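Local coordinates for protein aminomethyltransferase (Bartonella henselae, PDB 3GIR) that is an aminomethyltransferase of the glycine cleavage T-protein family, joining a folate-binding-type domain to a smaller C-terminal barrel domain, at residues A53-P58 with A144-A149; L127-L132 with N265-D270; T133-C138 with D207-R212; A277-V282 with K296-S301; Q319-G324 with I376-H381. All coordinates share one frame; numbering follows the deposited sequence.

How the interactions relate
Interactions 1, 2 and 3 lie within the large folate-binding-type domain, where interactions 2 and 3 use successive parts of strand 126-136, their centres about 22 Å apart. Interaction 1 touches interaction 2: Asn-145 N reaches Asp-128 OD2, so the turn after strand 139-144 is tied to the neighbouring strand. Along the chain, interactions 1 and 2 cross, as their segments alternate. Interaction 4 follows interaction 2 in sequence, with centres about 13 Å apart, and Leu-278 packs on Ile-267. Interaction 5 comes last, inside the C-terminal barrel, about 39 Å from interaction 3 between centres. Four of the five thus pack the large domain and the segment after it, the fifth the C-terminal barrel.

Interaction 1 (A53-P58 with A144-A149); sequences AGWRMP and ANAGNA
The tip of a two-residue beta-hairpin, joining strands 48-52 and 55-60, meets the turn that leads from strand 139-144 into helix 149-159, with Ala-53 resting on Ala-146 and Gly-147. Ala-53 and Gly-54 both have positive phi values and form the corner of a type I' turn. Glycine suits the second place, since a beta carbon there would press on the preceding carbonyl oxygen. The small methyl of Ala-53 lets the two turns come close: its CB lies 3.7 Å from Ala-146 CB and 3.5 Å from Gly-147 N.

Trp-55 begins the return strand, and its CG stands beside the backbone N (chi1 -67°), which carries the indole toward Ala-146. Here the fit is looser, Trp-55 NE1 being 4.2 Å from Ala-146 CB. A water in the plane of the indole, at its edge, offers a polar link. It accepts from Trp-55 NE1 at 3.0 Å; its 2.5 Å approach to Ala-146 O is too short, leaving that half doubtful. The facing turn is closed by its own bond from Asn-148 N to Asn-145 O. Positive phi at both corner residues and antiparallel pairing of the strands joined are the marks of a type I' beta-hairpin.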
# COMPACT_ATOMS: atom_id res chain seq x y z
N ALA A 53 -4.54 -3.91 12.29
CA ALA A 53 -5.82 -3.65 11.61
C ALA A 53 -6.88 -4.62 11.96
O ALA A 53 -7.73 -4.99 11.14
CB ALA A 53 -5.61 -3.59 10.02
N GLY A 54 -6.87 -5.09 13.21
CA GLY A 54 -7.85 -6.04 13.70
C GLY A 54 -7.62 -7.52 13.45
O GLY A 54 -8.47 -8.35 13.80
N TRP A 55 -6.44 -7.83 12.87
CA TRP A 55 -6.01 -9.16 12.60
C TRP A 55 -4.81 -9.57 13.43
O TRP A 55 -4.01 -8.74 13.77
CB TRP A 55 -5.53 -9.29 11.13
CG TRP A 55 -6.69 -9.13 10.13
CD1 TRP A 55 -7.28 -8.00 9.78
CD2 TRP A 55 -7.32 -10.17 9.37
NE1 TRP A 55 -8.27 -8.24 8.83
CE2 TRP A 55 -8.32 -9.57 8.58
CE3 TRP A 55 -7.12 -11.54 9.29
CZ2 TRP A 55 -9.10 -10.31 7.65
CZ3 TRP A 55 -7.89 -12.28 8.39
CH2 TRP A 55 -8.87 -11.66 7.60
N ARG A 56 -4.71 -10.86 13.72
CA ARG A 56 -3.52 -11.45 14.32
C ARG A 56 -2.54 -11.81 13.15
O ARG A 56 -2.75 -12.77 12.38
CB ARG A 56 -3.81 -12.66 15.21
CG ARG A 56 -2.52 -13.35 15.73
CD ARG A 56 -2.73 -14.41 16.80
NE ARG A 56 -3.21 -13.80 18.00
CZ ARG A 56 -4.47 -13.72 18.40
NH1 ARG A 56 -5.46 -14.27 17.69
NH2 ARG A 56 -4.76 -13.08 19.54
N MET A 57 -1.47 -11.05 13.07
CA MET A 57 -0.55 -11.15 11.90
C MET A 57 0.83 -11.61 12.31
O MET A 57 1.27 -11.25 13.42
CB MET A 57 -0.44 -9.81 11.18
CG MET A 57 -1.73 -9.28 10.60
SD MET A 57 -2.40 -10.33 9.30
CE MET A 57 -1.27 -9.92 7.92
N PRO A 58 1.55 -12.28 11.44
CA PRO A 58 2.93 -12.62 11.75
C PRO A 58 3.78 -11.37 11.61
O PRO A 58 3.95 -10.81 10.50
CB PRO A 58 3.25 -13.74 10.71
CG PRO A 58 2.25 -13.53 9.59
CD PRO A 58 1.09 -12.90 10.18
N ALA A 144 -8.56 -3.40 -1.18
CA ALA A 144 -8.78 -2.47 -0.06
C ALA A 144 -7.87 -2.84 1.08
O ALA A 144 -7.58 -4.02 1.30
CB ALA A 144 -10.22 -2.55 0.43
N ASN A 145 -7.47 -1.85 1.86
CA ASN A 145 -6.69 -2.16 3.05
C ASN A 145 -7.45 -2.85 4.14
O ASN A 145 -8.64 -2.59 4.33
CB ASN A 145 -6.15 -0.82 3.61
CG ASN A 145 -5.01 -0.31 2.84
OD1 ASN A 145 -5.13 0.75 2.11
ND2 ASN A 145 -3.89 -1.02 2.93
N ALA A 146 -6.75 -3.65 4.96
CA ALA A 146 -7.36 -4.41 6.00
C ALA A 146 -8.24 -3.61 6.96
O ALA A 146 -9.38 -3.98 7.23
CB ALA A 146 -6.27 -5.19 6.75
N GLY A 147 -7.72 -2.52 7.44
CA GLY A 147 -8.47 -1.76 8.46
C GLY A 147 -9.72 -1.08 7.98
O GLY A 147 -10.59 -0.68 8.76
N ASN A 148 -9.78 -0.90 6.68
CA ASN A 148 -10.81 -0.15 6.02
C ASN A 148 -11.74 -0.94 5.17
O ASN A 148 -12.62 -0.38 4.51
CB ASN A 148 -10.16 0.93 5.11
CG ASN A 148 -9.27 1.89 5.87
OD1 ASN A 148 -8.17 2.24 5.41
ND2 ASN A 148 -9.72 2.31 7.02
N ALA A 149 -11.60 -2.25 5.13
CA ALA A 149 -12.31 -3.09 4.15
C ALA A 149 -13.82 -2.99 4.36
O ALA A 149 -14.58 -2.83 3.41
CB ALA A 149 -11.83 -4.53 4.30
O HOH W 1 -10.31 -6.24 7.81

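Interaction 2 (L127-L132 with N265-D270); sequences LDDLIL and NDITPD
Where strand 126-136 turns a corner at Leu-127, in a five-stranded antiparallel sheet, Leu-127 and Asp-129 pack against Pro-269 and Ile-267 of the irregular loop between helices 248-257 and 284-289. The touching parts run in roughly opposed directions, 149° apart, and the loop carries an ST turn at Thr-268. The contact thus joins the corner of an inner strand to a loop, by side-chain packing and not by strand pairing.

Asp-129 and Ile-267 make the closest approach. Their side chains cross at about a right angle, and the delta methyl of Ile-267 lies against the carboxylate, its CD1 3.4 Å from Asp-129 OD2 and 3.6 Å from Asp-129 CG. Ile-267 holds CG1 between its backbone N and carbonyl carbon (chi1 50°), while an extended outer arm carries CD1 out to the aspartate. The meeting is van der Waals packing; the polar partner of Asp-129 OD2 is the hydroxyl of Tyr-116 on the adjoining strand 114-120. The loop is also tied to the C-terminal barrel domain, because Asp-266 OD1 takes hydrogen bonds from Thr-339 OG1 and Ser-340 OG.

Leu-127 and Pro-269 meet more loosely. Leu-127 CA lies 4.4 Å from Pro-269 CG, and the methyl Leu-127 CD2 comes to 4.5 Å from Pro-269 CB. The rigid proline ring offers a compact apolar surface and suits the bend of the loop. Just beyond it, Asp-270 N donates to Thr-268 OG1 at 3.0 Å, with an N-H...O angle of 146°.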
# COMPACT_ATOMS: atom_id res chain seq x y z
N LEU A 127 -10.35 8.33 2.49
CA LEU A 127 -10.95 7.25 3.30
C LEU A 127 -10.10 5.96 3.23
O LEU A 127 -10.03 5.23 4.21
CB LEU A 127 -12.36 6.92 2.76
CG LEU A 127 -13.33 8.12 2.93
CD1 LEU A 127 -14.67 7.95 2.13
CD2 LEU A 127 -13.65 8.23 4.47
N ASP A 128 -9.53 5.69 2.07
CA ASP A 128 -8.66 4.53 1.83
C ASP A 128 -7.95 4.73 0.53
O ASP A 128 -8.49 5.34 -0.40
CB ASP A 128 -9.41 3.19 1.81
CG ASP A 128 -8.51 1.98 2.19
OD1 ASP A 128 -7.36 2.26 2.62
OD2 ASP A 128 -8.93 0.82 1.91
N ASP A 129 -6.75 4.19 0.43
CA ASP A 129 -6.11 4.09 -0.89
C ASP A 129 -6.32 2.68 -1.42
O ASP A 129 -6.55 1.75 -0.62
CB ASP A 129 -4.66 4.57 -0.93
CG ASP A 129 -3.73 3.90 -0.05
OD1 ASP A 129 -4.07 3.14 0.91
OD2 ASP A 129 -2.49 4.19 -0.32
N LEU A 130 -6.38 2.57 -2.75
CA LEU A 130 -6.92 1.34 -3.36
C LEU A 130 -6.15 1.09 -4.63
O LEU A 130 -5.65 2.03 -5.20
CB LEU A 130 -8.43 1.58 -3.70
CG LEU A 130 -9.48 1.93 -2.67
CD1 LEU A 130 -10.85 2.44 -3.19
CD2 LEU A 130 -9.74 0.71 -1.76
N ILE A 131 -6.14 -0.14 -5.15
CA ILE A 131 -5.73 -0.43 -6.49
C ILE A 131 -6.94 -0.98 -7.22
O ILE A 131 -7.62 -1.94 -6.76
CB ILE A 131 -4.59 -1.46 -6.61
CG1 ILE A 131 -3.44 -1.11 -5.67
CG2 ILE A 131 -4.21 -1.67 -8.06
CD1 ILE A 131 -2.78 0.18 -6.05
N LEU A 132 -7.22 -0.34 -8.37
CA LEU A 132 -8.33 -0.71 -9.27
C LEU A 132 -7.75 -1.38 -10.53
O LEU A 132 -6.85 -0.81 -11.15
CB LEU A 132 -9.07 0.56 -9.67
CG LEU A 132 -10.19 0.40 -10.74
CD1 LEU A 132 -11.38 -0.40 -10.26
CD2 LEU A 132 -10.66 1.73 -11.24
N ASN A 265 -1.44 5.73 8.91
CA ASN A 265 -0.18 6.35 9.36
C ASN A 265 0.04 7.61 8.56
O ASN A 265 -0.19 8.74 9.03
CB ASN A 265 1.02 5.44 9.16
CG ASN A 265 1.20 4.41 10.27
OD1 ASN A 265 0.22 3.84 10.78
ND2 ASN A 265 2.45 4.10 10.60
N ASP A 266 0.43 7.43 7.31
CA ASP A 266 0.82 8.54 6.47
C ASP A 266 -0.27 9.26 5.74
O ASP A 266 -0.05 10.34 5.22
CB ASP A 266 1.82 8.05 5.44
CG ASP A 266 2.85 7.14 6.06
OD1 ASP A 266 3.60 7.55 7.00
OD2 ASP A 266 2.86 5.96 5.63
N ILE A 267 -1.41 8.60 5.56
CA ILE A 267 -2.59 9.18 4.97
C ILE A 267 -3.76 8.76 5.83
O ILE A 267 -3.78 7.61 6.32
CB ILE A 267 -2.76 8.82 3.50
CG1 ILE A 267 -2.62 7.32 3.25
CG2 ILE A 267 -1.71 9.60 2.66
CD1 ILE A 267 -2.81 6.92 1.75
N THR A 268 -4.74 9.64 5.96
CA THR A 268 -5.89 9.40 6.80
C THR A 268 -7.05 10.22 6.19
O THR A 268 -6.85 11.00 5.24
CB THR A 268 -5.65 9.88 8.23
OG1 THR A 268 -5.70 11.30 8.21
CG2 THR A 268 -4.30 9.44 8.79
N PRO A 269 -8.26 10.03 6.71
CA PRO A 269 -9.37 10.86 6.21
C PRO A 269 -9.22 12.34 6.48
O PRO A 269 -9.98 13.13 5.90
CB PRO A 269 -10.57 10.29 6.97
CG PRO A 269 -10.19 8.98 7.29
CD PRO A 269 -8.73 9.03 7.64
N ASP A 270 -8.21 12.72 7.26
CA ASP A 270 -7.84 14.13 7.47
C ASP A 270 -6.78 14.71 6.52
O ASP A 270 -6.42 15.90 6.61
CB ASP A 270 -7.48 14.33 8.96
CG ASP A 270 -8.71 14.17 9.87
OD1 ASP A 270 -9.80 14.67 9.51
OD2 ASP A 270 -8.58 13.52 10.93

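Interaction 3 (T133-C138 with D207-R212)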
# COMPACT_ATOMS: atom_id res chain seq x y z
N THR A 133 -8.27 -2.55 -10.89
CA THR A 133 -7.83 -3.29 -12.10
C THR A 133 -9.02 -3.62 -12.92
O THR A 133 -10.04 -4.02 -12.37
CB THR A 133 -7.13 -4.61 -11.69
OG1 THR A 133 -6.02 -4.28 -10.85
CG2 THR A 133 -6.58 -5.34 -12.93
N ARG A 134 -8.96 -3.33 -14.21
CA ARG A 134 -10.02 -3.73 -15.12
C ARG A 134 -9.77 -5.14 -15.60
O ARG A 134 -8.64 -5.46 -16.03
CB ARG A 134 -10.10 -2.78 -16.29
CG ARG A 134 -11.29 -3.03 -17.17
CD ARG A 134 -11.45 -1.96 -18.17
NE ARG A 134 -12.83 -1.96 -18.69
CZ ARG A 134 -13.27 -0.96 -19.48
NH1 ARG A 134 -12.44 -0.00 -19.86
NH2 ARG A 134 -14.53 -0.97 -19.90
N LEU A 135 -10.78 -5.97 -15.47
CA LEU A 135 -10.69 -7.40 -15.84
C LEU A 135 -11.43 -7.75 -17.12
O LEU A 135 -11.02 -8.68 -17.81
CB LEU A 135 -11.17 -8.27 -14.70
CG LEU A 135 -10.21 -8.30 -13.48
CD1 LEU A 135 -10.90 -9.14 -12.38
CD2 LEU A 135 -8.83 -8.80 -13.94
N ALA A 136 -12.43 -6.93 -17.45
CA ALA A 136 -13.27 -7.15 -18.64
C ALA A 136 -14.00 -5.84 -18.94
O ALA A 136 -13.86 -4.85 -18.23
CB ALA A 136 -14.25 -8.29 -18.42
N GLU A 137 -14.79 -5.84 -20.01
CA GLU A 137 -15.52 -4.63 -20.32
C GLU A 137 -16.39 -4.22 -19.11
O GLU A 137 -16.45 -3.05 -18.83
CB GLU A 137 -16.36 -4.81 -21.62
CG GLU A 137 -17.22 -3.65 -21.98
CD GLU A 137 -16.46 -2.37 -22.39
OE1 GLU A 137 -15.40 -2.43 -23.10
OE2 GLU A 137 -16.97 -1.27 -22.04
N CYS A 138 -17.02 -5.14 -18.39
CA CYS A 138 -17.90 -4.73 -17.29
C CYS A 138 -17.50 -5.32 -15.99
O CYS A 138 -18.35 -5.49 -15.12
CB CYS A 138 -19.36 -5.06 -17.60
SG CYS A 138 -19.97 -4.15 -19.09
N ASP A 207 -11.66 -17.57 -10.47
CA ASP A 207 -11.52 -17.11 -9.09
C ASP A 207 -10.04 -16.82 -8.67
O ASP A 207 -9.81 -16.54 -7.50
CB ASP A 207 -12.21 -18.03 -8.09
CG ASP A 207 -13.77 -18.01 -8.23
OD1 ASP A 207 -14.31 -17.13 -8.90
OD2 ASP A 207 -14.44 -18.83 -7.58
N TRP A 208 -9.10 -16.85 -9.60
CA TRP A 208 -7.73 -16.49 -9.28
C TRP A 208 -7.50 -15.10 -9.91
O TRP A 208 -8.09 -14.76 -10.93
CB TRP A 208 -6.71 -17.45 -9.92
CG TRP A 208 -6.51 -18.74 -9.25
CD1 TRP A 208 -7.44 -19.64 -8.98
CD2 TRP A 208 -5.24 -19.33 -8.91
NE1 TRP A 208 -6.87 -20.75 -8.39
CE2 TRP A 208 -5.52 -20.57 -8.32
CE3 TRP A 208 -3.93 -18.86 -8.93
CZ2 TRP A 208 -4.50 -21.40 -7.85
CZ3 TRP A 208 -2.92 -19.69 -8.46
CH2 TRP A 208 -3.23 -20.94 -7.93
N PHE A 209 -6.64 -14.29 -9.29
CA PHE A 209 -6.30 -12.95 -9.82
C PHE A 209 -4.83 -12.73 -9.57
O PHE A 209 -4.41 -12.84 -8.42
CB PHE A 209 -7.21 -11.92 -9.10
CG PHE A 209 -6.92 -10.48 -9.38
CD1 PHE A 209 -6.84 -9.98 -10.64
CD2 PHE A 209 -6.74 -9.60 -8.31
CE1 PHE A 209 -6.59 -8.61 -10.88
CE2 PHE A 209 -6.54 -8.24 -8.53
CZ PHE A 209 -6.41 -7.76 -9.84
N ILE A 210 -4.01 -12.48 -10.61
CA ILE A 210 -2.60 -12.24 -10.42
C ILE A 210 -2.27 -10.89 -11.00
O ILE A 210 -2.68 -10.58 -12.14
CB ILE A 210 -1.73 -13.32 -11.10
CG1 ILE A 210 -2.03 -14.68 -10.43
CG2 ILE A 210 -0.23 -12.95 -11.10
CD1 ILE A 210 -1.20 -15.88 -11.02
N THR A 211 -1.52 -10.11 -10.23
CA THR A 211 -1.04 -8.80 -10.67
C THR A 211 0.48 -8.72 -10.51
O THR A 211 1.06 -9.39 -9.65
CB THR A 211 -1.70 -7.61 -9.92
OG1 THR A 211 -1.36 -7.72 -8.50
CG2 THR A 211 -3.25 -7.52 -10.10
N ARG A 212 1.13 -7.95 -11.38
CA ARG A 212 2.54 -7.66 -11.25
C ARG A 212 2.64 -6.31 -10.55
O ARG A 212 2.59 -5.24 -11.14
CB ARG A 212 3.25 -7.68 -12.62
CG ARG A 212 4.75 -7.64 -12.49
CD ARG A 212 5.50 -7.99 -13.80
NE ARG A 212 6.80 -8.47 -13.57
CZ ARG A 212 7.44 -9.29 -14.38
NH1 ARG A 212 6.85 -9.73 -15.49
NH2 ARG A 212 8.62 -9.72 -14.08
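Strands 133-136 and 209-211 run 134° apart in direction with their axes no nearer than 10.4 Å, so side chains from Thr-133, Leu-135 and Phe-209 have to fill the space between them. Phe-209 has the largest part in this. With CG anti to the backbone N (chi1 173°), its ring projects toward the other strand and meets Thr-133 head-on, the two side chains coming from opposite directions.

Thr-133 OG1 sits at the ring edge, in its plane, 3.6 Å from Phe-209 CZ, while Thr-133 CB is 3.7 Å from the same carbon. The hydroxyl finds its hydrogen bond with Ser-114 OG, so threonine can present a buried polar atom beside an aromatic ring without leaving it unpartnered. Its methyl gives a further contact, Thr-133 CG2 lying 3.9 Å from Phe-209 CE1.

The two strands belong to different sheets, an antiparallel one of five strands and a mixed one of six, and Phe-209 bridges the layers, with Met-141 of strand 139-144 also against it. Leu-135 slants in upon the same ring carbon and the next one back toward CG, its CD2 3.8 Å from Phe-209 CE1 and 4.0 Å from Phe-209 CD1.

Arg-134, between these two inward residues, points away. Its guanidinium holds the chain that follows: NE donates to Ala-136 O, and NH2 bonds almost straight (171°) to a lone pair of Glu-137 O at 3.0 Å. That same NH2 forms a salt bridge with Glu-137 OE2.

Interaction 4 (A277-V282 with K296-S301); sequences ALTWAV and KAFLES
Phe-298 reaches from helix 295-304 to Val-282 and Thr-279, and nearly all of this contact is made by the far end of its ring. From CB the side chain leaves the helix with CG anti to the backbone N (chi1 -178°), pointing at the facing segment. CB and CG serve to span the distance, since the closest alpha carbons, those of Thr-279 and Phe-298, are 9.1 Å apart. Farther out, Phe-298 CE1 comes within 3.9 Å of Val-282 CG2. At the tip, Phe-298 CZ touches Val-282 CG2 at 3.7 Å and Val-282 CB at 3.9 Å, and the methyl of Thr-279 completes the group, its CG2 4.2 Å from Phe-298 CZ.

Valine and threonine suit the place because each offers a methyl close to its own backbone, where the long phenylalanine can meet it. Their spacing is set by a short 3-10 turn, in which Val-282 N donates to Thr-279 O at 3.0 Å. Val-282 also packs on Tyr-118 of strand 114-120, and its carbonyl oxygen takes a bond from Arg-287 NE of helix 284-289. Phe-298 therefore plugs helix 295-304 onto the 3-10 turn, with that strand and the shorter helix adjoining it.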
# COMPACT_ATOMS: atom_id res chain seq x y z
N ALA A 277 0.78 14.69 -1.18
CA ALA A 277 1.54 14.63 -2.43
C ALA A 277 1.28 13.37 -3.23
O ALA A 277 2.22 12.71 -3.73
CB ALA A 277 3.08 14.81 -2.19
N LEU A 278 -0.03 13.12 -3.44
CA LEU A 278 -0.50 11.98 -4.20
C LEU A 278 -1.44 12.46 -5.33
O LEU A 278 -2.16 11.63 -5.93
CB LEU A 278 -1.21 11.02 -3.26
CG LEU A 278 -0.42 10.31 -2.16
CD1 LEU A 278 -1.39 9.45 -1.35
CD2 LEU A 278 0.65 9.42 -2.73
N THR A 279 -1.48 13.76 -5.65
CA THR A 279 -2.41 14.23 -6.69
C THR A 279 -2.04 13.65 -8.05
O THR A 279 -2.89 13.67 -8.93
CB THR A 279 -2.44 15.81 -6.86
OG1 THR A 279 -1.12 16.23 -7.21
CG2 THR A 279 -2.91 16.47 -5.54
N TRP A 280 -0.81 13.16 -8.23
CA TRP A 280 -0.36 12.53 -9.47
C TRP A 280 -1.30 11.38 -9.92
O TRP A 280 -1.38 11.05 -11.10
CB TRP A 280 1.05 12.01 -9.38
CG TRP A 280 1.31 11.04 -8.25
CD1 TRP A 280 1.91 11.34 -7.09
CD2 TRP A 280 1.04 9.63 -8.22
NE1 TRP A 280 2.03 10.22 -6.30
CE2 TRP A 280 1.48 9.16 -6.96
CE3 TRP A 280 0.44 8.73 -9.10
CZ2 TRP A 280 1.36 7.82 -6.59
CZ3 TRP A 280 0.34 7.40 -8.71
CH2 TRP A 280 0.77 6.98 -7.47
N ALA A 281 -2.00 10.79 -8.94
CA ALA A 281 -2.92 9.67 -9.22
C ALA A 281 -4.19 10.07 -9.98
O ALA A 281 -4.95 9.17 -10.38
CB ALA A 281 -3.27 8.95 -7.90
N VAL A 282 -4.48 11.37 -10.10
CA VAL A 282 -5.68 11.88 -10.76
C VAL A 282 -5.22 12.67 -11.97
O VAL A 282 -4.71 13.79 -11.81
CB VAL A 282 -6.51 12.80 -9.86
CG1 VAL A 282 -7.83 13.20 -10.49
CG2 VAL A 282 -6.81 12.15 -8.51
N LYS A 296 -15.14 18.62 -5.97
CA LYS A 296 -15.17 20.08 -5.72
C LYS A 296 -14.10 20.42 -4.68
O LYS A 296 -13.30 21.32 -4.91
CB LYS A 296 -16.54 20.54 -5.23
CG LYS A 296 -16.56 22.00 -4.76
CD LYS A 296 -17.95 22.45 -4.44
CE LYS A 296 -17.98 23.88 -3.88
NZ LYS A 296 -19.40 24.37 -3.84
N ALA A 297 -14.10 19.71 -3.55
CA ALA A 297 -13.07 19.91 -2.46
C ALA A 297 -11.66 19.59 -2.95
O ALA A 297 -10.67 20.26 -2.62
CB ALA A 297 -13.42 19.11 -1.24
N PHE A 298 -11.52 18.55 -3.78
CA PHE A 298 -10.21 18.22 -4.35
C PHE A 298 -9.62 19.38 -5.20
O PHE A 298 -8.47 19.74 -5.07
CB PHE A 298 -10.35 16.93 -5.23
CG PHE A 298 -9.06 16.45 -5.85
CD1 PHE A 298 -8.31 15.42 -5.26
CD2 PHE A 298 -8.62 16.96 -7.04
CE1 PHE A 298 -7.18 14.97 -5.85
CE2 PHE A 298 -7.42 16.53 -7.61
CZ PHE A 298 -6.71 15.51 -7.02
N LEU A 299 -10.45 19.89 -6.10
CA LEU A 299 -10.12 21.03 -6.99
C LEU A 299 -9.82 22.30 -6.17
O LEU A 299 -8.85 22.96 -6.43
CB LEU A 299 -11.27 21.25 -7.99
CG LEU A 299 -11.37 20.11 -9.00
CD1 LEU A 299 -12.56 20.25 -9.96
CD2 LEU A 299 -10.07 19.91 -9.78
N GLU A 300 -10.62 22.59 -5.16
CA GLU A 300 -10.35 23.75 -4.28
C GLU A 300 -9.04 23.59 -3.49
O GLU A 300 -8.29 24.55 -3.28
CB GLU A 300 -11.46 23.95 -3.28
CG GLU A 300 -12.63 24.71 -3.88
CD GLU A 300 -13.95 24.55 -3.13
OE1 GLU A 300 -13.98 23.87 -2.06
OE2 GLU A 300 -14.97 25.10 -3.63
N SER A 301 -8.77 22.39 -3.01
CA SER A 301 -7.52 22.16 -2.29
C SER A 301 -6.29 22.33 -3.19
O SER A 301 -5.21 22.78 -2.78
CB SER A 301 -7.56 20.74 -1.72
OG SER A 301 -6.47 20.55 -0.88

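Interaction 5 (Q319-G324 with I376-H381); sequences QPIRAG and IALSVH
Gln-319 N donates a hydrogen bond to Thr-317 OG1 in the loop that leads to Ile-321, which turns in upon Leu-378 and Ile-376. Beyond that bond the contact is apolar, and one methyl, Ile-321 CD1, carries all of it. Ile-321 has CG1 beside its backbone N (chi1 -63°) and a straight outer arm (chi2 176°), which extends the delta methyl toward strand 374-381.

Ile-321 and Leu-378 reach toward each other tip to tip. The isoleucine methyl settles on the fork of the leucine: Ile-321 CD1 is 3.6 Å from Leu-378 CD2, 3.7 Å from Leu-378 CG and 3.8 Å from Leu-378 CD1. A forked side chain is apt here, since both branches and the carbon between them touch the one methyl.

This is packing within the C-terminal barrel domain, whose six antiparallel strands include 374-381, flanked by 309-315 and 366-371. The loop 319-324 passes over that surface, and Ile-321 also touches Pro-315, Thr-369 and Val-338, so it rests on residues from three further strands.

Ile-376, two residues before Leu-378, faces the same way along the strand, whereas Ala-377 between them points away. It offers its branch methyl, with Ile-376 CG2 3.9 Å from Ile-321 CD1. The longer arm of Ile-376 leads away from the loop and is nearly eclipsed at chi2 (-21°).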
# COMPACT_ATOMS: atom_id res chain seq x y z
N GLN A 319 19.77 5.58 15.76
CA GLN A 319 18.56 5.01 16.36
C GLN A 319 17.26 5.51 15.70
O GLN A 319 17.08 6.71 15.53
CB GLN A 319 18.58 5.29 17.86
CG GLN A 319 19.82 4.63 18.52
CD GLN A 319 19.98 3.11 18.19
OE1 GLN A 319 19.02 2.32 18.29
NE2 GLN A 319 21.20 2.71 17.78
N PRO A 320 16.38 4.58 15.28
CA PRO A 320 15.15 5.08 14.62
C PRO A 320 14.31 6.04 15.49
O PRO A 320 14.24 5.90 16.70
CB PRO A 320 14.36 3.80 14.34
CG PRO A 320 15.40 2.73 14.23
CD PRO A 320 16.55 3.12 15.09
N ILE A 321 13.61 6.93 14.80
CA ILE A 321 12.59 7.74 15.34
C ILE A 321 11.32 7.13 14.80
O ILE A 321 11.19 6.94 13.61
CB ILE A 321 12.75 9.24 14.84
CG1 ILE A 321 14.10 9.78 15.37
CG2 ILE A 321 11.63 10.08 15.27
CD1 ILE A 321 14.43 11.17 14.90
N ARG A 322 10.37 6.88 15.70
CA ARG A 322 9.13 6.17 15.41
C ARG A 322 7.91 7.04 15.15
O ARG A 322 7.84 8.20 15.52
CB ARG A 322 8.80 5.25 16.63
CG ARG A 322 9.98 4.35 17.07
CD ARG A 322 10.43 3.44 15.96
NE ARG A 322 9.37 2.49 15.62
CZ ARG A 322 9.17 1.31 16.19
NH1 ARG A 322 9.98 0.88 17.16
NH2 ARG A 322 8.15 0.53 15.77
N ALA A 323 6.90 6.42 14.54
CA ALA A 323 5.61 7.03 14.36
C ALA A 323 5.13 7.68 15.65
O ALA A 323 5.21 7.07 16.74
CB ALA A 323 4.66 5.93 13.90
N GLY A 324 4.60 8.88 15.52
CA GLY A 324 4.08 9.68 16.63
C GLY A 324 5.04 10.70 17.23
O GLY A 324 4.62 11.61 17.95
N ILE A 376 16.90 16.33 18.91
CA ILE A 376 17.46 15.45 17.91
C ILE A 376 17.08 15.99 16.52
O ILE A 376 15.90 16.31 16.30
CB ILE A 376 16.86 14.00 17.94
CG1 ILE A 376 17.35 13.24 19.16
CG2 ILE A 376 17.27 13.17 16.65
CD1 ILE A 376 18.57 13.80 19.70
N ALA A 377 18.02 16.06 15.59
CA ALA A 377 17.73 16.65 14.28
C ALA A 377 17.30 15.58 13.27
O ALA A 377 17.78 14.44 13.32
CB ALA A 377 18.98 17.43 13.74
N LEU A 378 16.38 15.91 12.41
CA LEU A 378 16.06 15.11 11.20
C LEU A 378 16.20 16.07 10.00
O LEU A 378 15.98 17.27 10.17
CB LEU A 378 14.62 14.66 11.16
CG LEU A 378 14.15 13.81 12.37
CD1 LEU A 378 13.73 14.68 13.61
CD2 LEU A 378 13.08 12.84 11.95
N SER A 379 16.50 15.57 8.81
CA SER A 379 16.43 16.45 7.66
C SER A 379 15.37 15.93 6.69
O SER A 379 15.18 14.70 6.49
CB SER A 379 17.82 16.53 6.99
OG SER A 379 18.27 15.24 6.58
N VAL A 380 14.69 16.86 6.07
CA VAL A 380 13.71 16.50 5.07
C VAL A 380 14.48 15.87 3.90
O VAL A 380 15.53 16.33 3.52
CB VAL A 380 12.93 17.74 4.58
CG1 VAL A 380 12.10 17.41 3.30
CG2 VAL A 380 12.09 18.36 5.74
N HIS A 381 13.99 14.74 3.40
CA HIS A 381 14.75 13.86 2.52
C HIS A 381 13.85 13.44 1.36
O HIS A 381 12.66 13.21 1.52
CB HIS A 381 15.28 12.63 3.25
CG HIS A 381 16.33 11.83 2.52
ND1 HIS A 381 16.03 10.97 1.47
CD2 HIS A 381 17.65 11.74 2.72
CE1 HIS A 381 17.16 10.41 1.05
NE2 HIS A 381 18.16 10.86 1.79